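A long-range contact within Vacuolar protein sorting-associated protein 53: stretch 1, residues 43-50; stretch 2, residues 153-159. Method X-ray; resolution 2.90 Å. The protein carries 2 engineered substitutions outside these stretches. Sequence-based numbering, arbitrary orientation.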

# COMPACT_ATOMS: atom_id res chain seq x y z
N THR A 43 -4.68 6.65 3.43
CA THR A 43 -4.44 5.59 4.39
C THR A 43 -3.09 5.81 5.07
O THR A 43 -3.02 5.86 6.31
CB THR A 43 -4.49 4.21 3.76
OG1 THR A 43 -5.76 4.01 3.17
CG2 THR A 43 -4.30 3.17 4.79
N ILE A 44 -2.04 6.00 4.29
CA ILE A 44 -0.74 6.15 4.88
C ILE A 44 -0.63 7.38 5.80
O ILE A 44 -0.09 7.29 6.90
CB ILE A 44 0.36 6.19 3.81
CG1 ILE A 44 0.41 4.87 3.02
CG2 ILE A 44 1.70 6.51 4.45
CD1 ILE A 44 1.25 4.93 1.74
N ARG A 45 -1.15 8.53 5.37
CA ARG A 45 -1.02 9.75 6.19
C ARG A 45 -1.70 9.53 7.51
O ARG A 45 -1.26 10.04 8.55
CB ARG A 45 -1.57 11.00 5.50
CG ARG A 45 -0.76 11.38 4.28
CD ARG A 45 -1.26 12.59 3.47
NE ARG A 45 -0.33 12.79 2.34
CZ ARG A 45 0.85 13.44 2.41
NH1 ARG A 45 1.25 14.00 3.55
NH2 ARG A 45 1.64 13.53 1.34
N LEU A 46 -2.75 8.71 7.47
CA LEU A 46 -3.51 8.43 8.64
C LEU A 46 -2.71 7.58 9.62
O LEU A 46 -2.51 7.96 10.81
CB LEU A 46 -4.77 7.68 8.25
CG LEU A 46 -5.61 7.16 9.43
CD1 LEU A 46 -6.31 8.27 10.16
CD2 LEU A 46 -6.61 6.14 8.96
N LEU A 47 -2.24 6.45 9.10
CA LEU A 47 -1.58 5.49 9.91
C LEU A 47 -0.11 5.67 10.16
O LEU A 47 0.42 5.05 11.07
CB LEU A 47 -1.76 4.15 9.26
CG LEU A 47 -3.19 3.63 9.15
CD1 LEU A 47 -3.15 2.33 8.45
CD2 LEU A 47 -3.84 3.44 10.50
N GLN A 48 0.57 6.49 9.38
CA GLN A 48 2.02 6.54 9.53
C GLN A 48 2.49 7.18 10.82
O GLN A 48 1.85 8.10 11.35
CB GLN A 48 2.67 7.22 8.35
CG GLN A 48 2.66 8.71 8.47
CD GLN A 48 3.15 9.38 7.23
OE1 GLN A 48 2.41 10.14 6.63
NE2 GLN A 48 4.37 9.08 6.81
N PRO A 49 3.64 6.69 11.31
CA PRO A 49 4.29 7.17 12.52
C PRO A 49 4.76 8.62 12.38
O PRO A 49 5.08 9.08 11.26
CB PRO A 49 5.48 6.20 12.67
CG PRO A 49 5.80 5.80 11.30
CD PRO A 49 4.48 5.73 10.58
N VAL A 50 4.82 9.32 13.52
CA VAL A 50 5.18 10.74 13.55
C VAL A 50 6.65 10.96 13.89
O VAL A 50 7.08 10.61 15.00
CB VAL A 50 4.29 11.53 14.54
CG1 VAL A 50 4.56 13.02 14.40
CG2 VAL A 50 2.80 11.27 14.28
N SER A 153 9.25 -2.52 6.39
CA SER A 153 9.30 -1.73 7.58
C SER A 153 8.23 -0.71 7.65
O SER A 153 7.68 -0.44 8.72
CB SER A 153 10.64 -1.03 7.62
OG SER A 153 11.66 -2.02 7.57
N PHE A 154 7.95 -0.13 6.50
CA PHE A 154 6.93 0.89 6.45
C PHE A 154 5.62 0.19 6.75
O PHE A 154 4.86 0.62 7.62
CB PHE A 154 6.94 1.58 5.10
CG PHE A 154 6.24 2.89 5.10
CD1 PHE A 154 5.95 3.53 6.31
CD2 PHE A 154 5.96 3.55 3.89
CE1 PHE A 154 5.30 4.79 6.33
CE2 PHE A 154 5.32 4.82 3.91
CZ PHE A 154 4.98 5.44 5.13
N VAL A 155 5.40 -0.96 6.10
CA VAL A 155 4.20 -1.72 6.39
C VAL A 155 4.07 -1.96 7.89
O VAL A 155 3.06 -1.58 8.48
CB VAL A 155 4.21 -3.02 5.66
CG1 VAL A 155 3.05 -3.87 6.09
CG2 VAL A 155 4.12 -2.74 4.18
N LEU A 156 5.09 -2.55 8.51
CA LEU A 156 5.02 -2.84 9.95
C LEU A 156 4.73 -1.59 10.81
O LEU A 156 3.93 -1.63 11.77
CB LEU A 156 6.32 -3.51 10.41
CG LEU A 156 6.33 -4.05 11.84
CD1 LEU A 156 5.22 -5.11 12.02
CD2 LEU A 156 7.69 -4.62 12.16
N ALA A 157 5.38 -0.49 10.48
CA ALA A 157 5.13 0.73 11.20
C ALA A 157 3.67 1.10 10.98
O ALA A 157 2.97 1.44 11.92
CB ALA A 157 6.06 1.81 10.72
N LEU A 158 3.19 1.00 9.75
CA LEU A 158 1.81 1.37 9.46
C LEU A 158 0.87 0.51 10.26
O LEU A 158 -0.16 1.00 10.71
CB LEU A 158 1.48 1.33 7.96
CG LEU A 158 2.25 2.42 7.24
CD1 LEU A 158 2.24 2.22 5.78
CD2 LEU A 158 1.68 3.75 7.61
N LYS A 159 1.23 -0.77 10.44
CA LYS A 159 0.43 -1.69 11.24
C LYS A 159 0.21 -1.22 12.68
O LYS A 159 -0.70 -1.71 13.35
CB LYS A 159 1.03 -3.08 11.23
CG LYS A 159 0.63 -3.91 10.06
CD LYS A 159 1.11 -5.32 10.36
CE LYS A 159 0.09 -6.33 9.96
NZ LYS A 159 -1.25 -6.05 10.59

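The contact between the two stretches is centred on Leu158, which has the largest area covered by the opposite stretch. Its CA-to-CB bond points sideways, but with chi1 in m and chi2 in t the end of the side chain comes nearer to the first stretch, and its CD2 methyl settles against the last turn of the helix there. Leu158 CD2 lies 3.4 Å from Gln48 CA, 3.7 Å from Leu47 C and 4.0 Å from Ile44 O, so much of what this methyl meets is backbone. Side chains complete its surroundings: Leu47 CB is 3.8 Å from Leu158 CD2, and Ile44 CG2 is 4.2 Å from the same atom. Leu47 points toward the second stretch, which brings its CB to the methyl.

Phe154, one helical turn before Leu158, extends the apolar surface. Its CA-to-CB bond also points sideways, and chi1 in t carries the ring nearer to the first stretch. Phe154 CZ approaches Ile44 CG2 to 3.5 Å, the methyl lying oblique to the ring. Ile44 thus touches both Phe154 and Leu158 through CG2, joining the two residues into one patch. Further along, Ala157 points toward the first stretch, and its CB meets Pro49 CG at 4.0 Å; the proline also reaches the edge of the Phe154 ring, with Pro49 CD 4.4 Å from Phe154 CE1, a looser contact.

The backbone arrangement accounts for this pattern. The helix axes approach to 9.9 Å, and their N-to-C directions diverge by 60°, but the shortest CA-to-CA distance in the register lies just past the first helix, at 5.2 Å between Gln48 CA and Leu158 CA. Gln48 is the first residue to leave helical phi/psi, although its N still donates to Ile44 O at 2.7 Å. Its extended backbone leads into Pro49, whose CA is 6.6 Å from Ala157 CA. In the second helix, the hydrogen bond from Leu158 N to Phe154 O, at 2.7 Å, links the two residues of that helix with the most area covered by the first stretch.

At the polar edge, Gln48 is partly exposed. Gln48 CB packs 3.7 Å from Leu158 CD2, while the amide extends to the edge of the Phe154 ring, where Gln48 NE2 is 4.1 Å from Phe154 CZ. This is van der Waals contact rather than a polar bond. No hydrogen bond crosses between the stretches, and the 317 Å² buried between them reflects close packing of largely apolar groups.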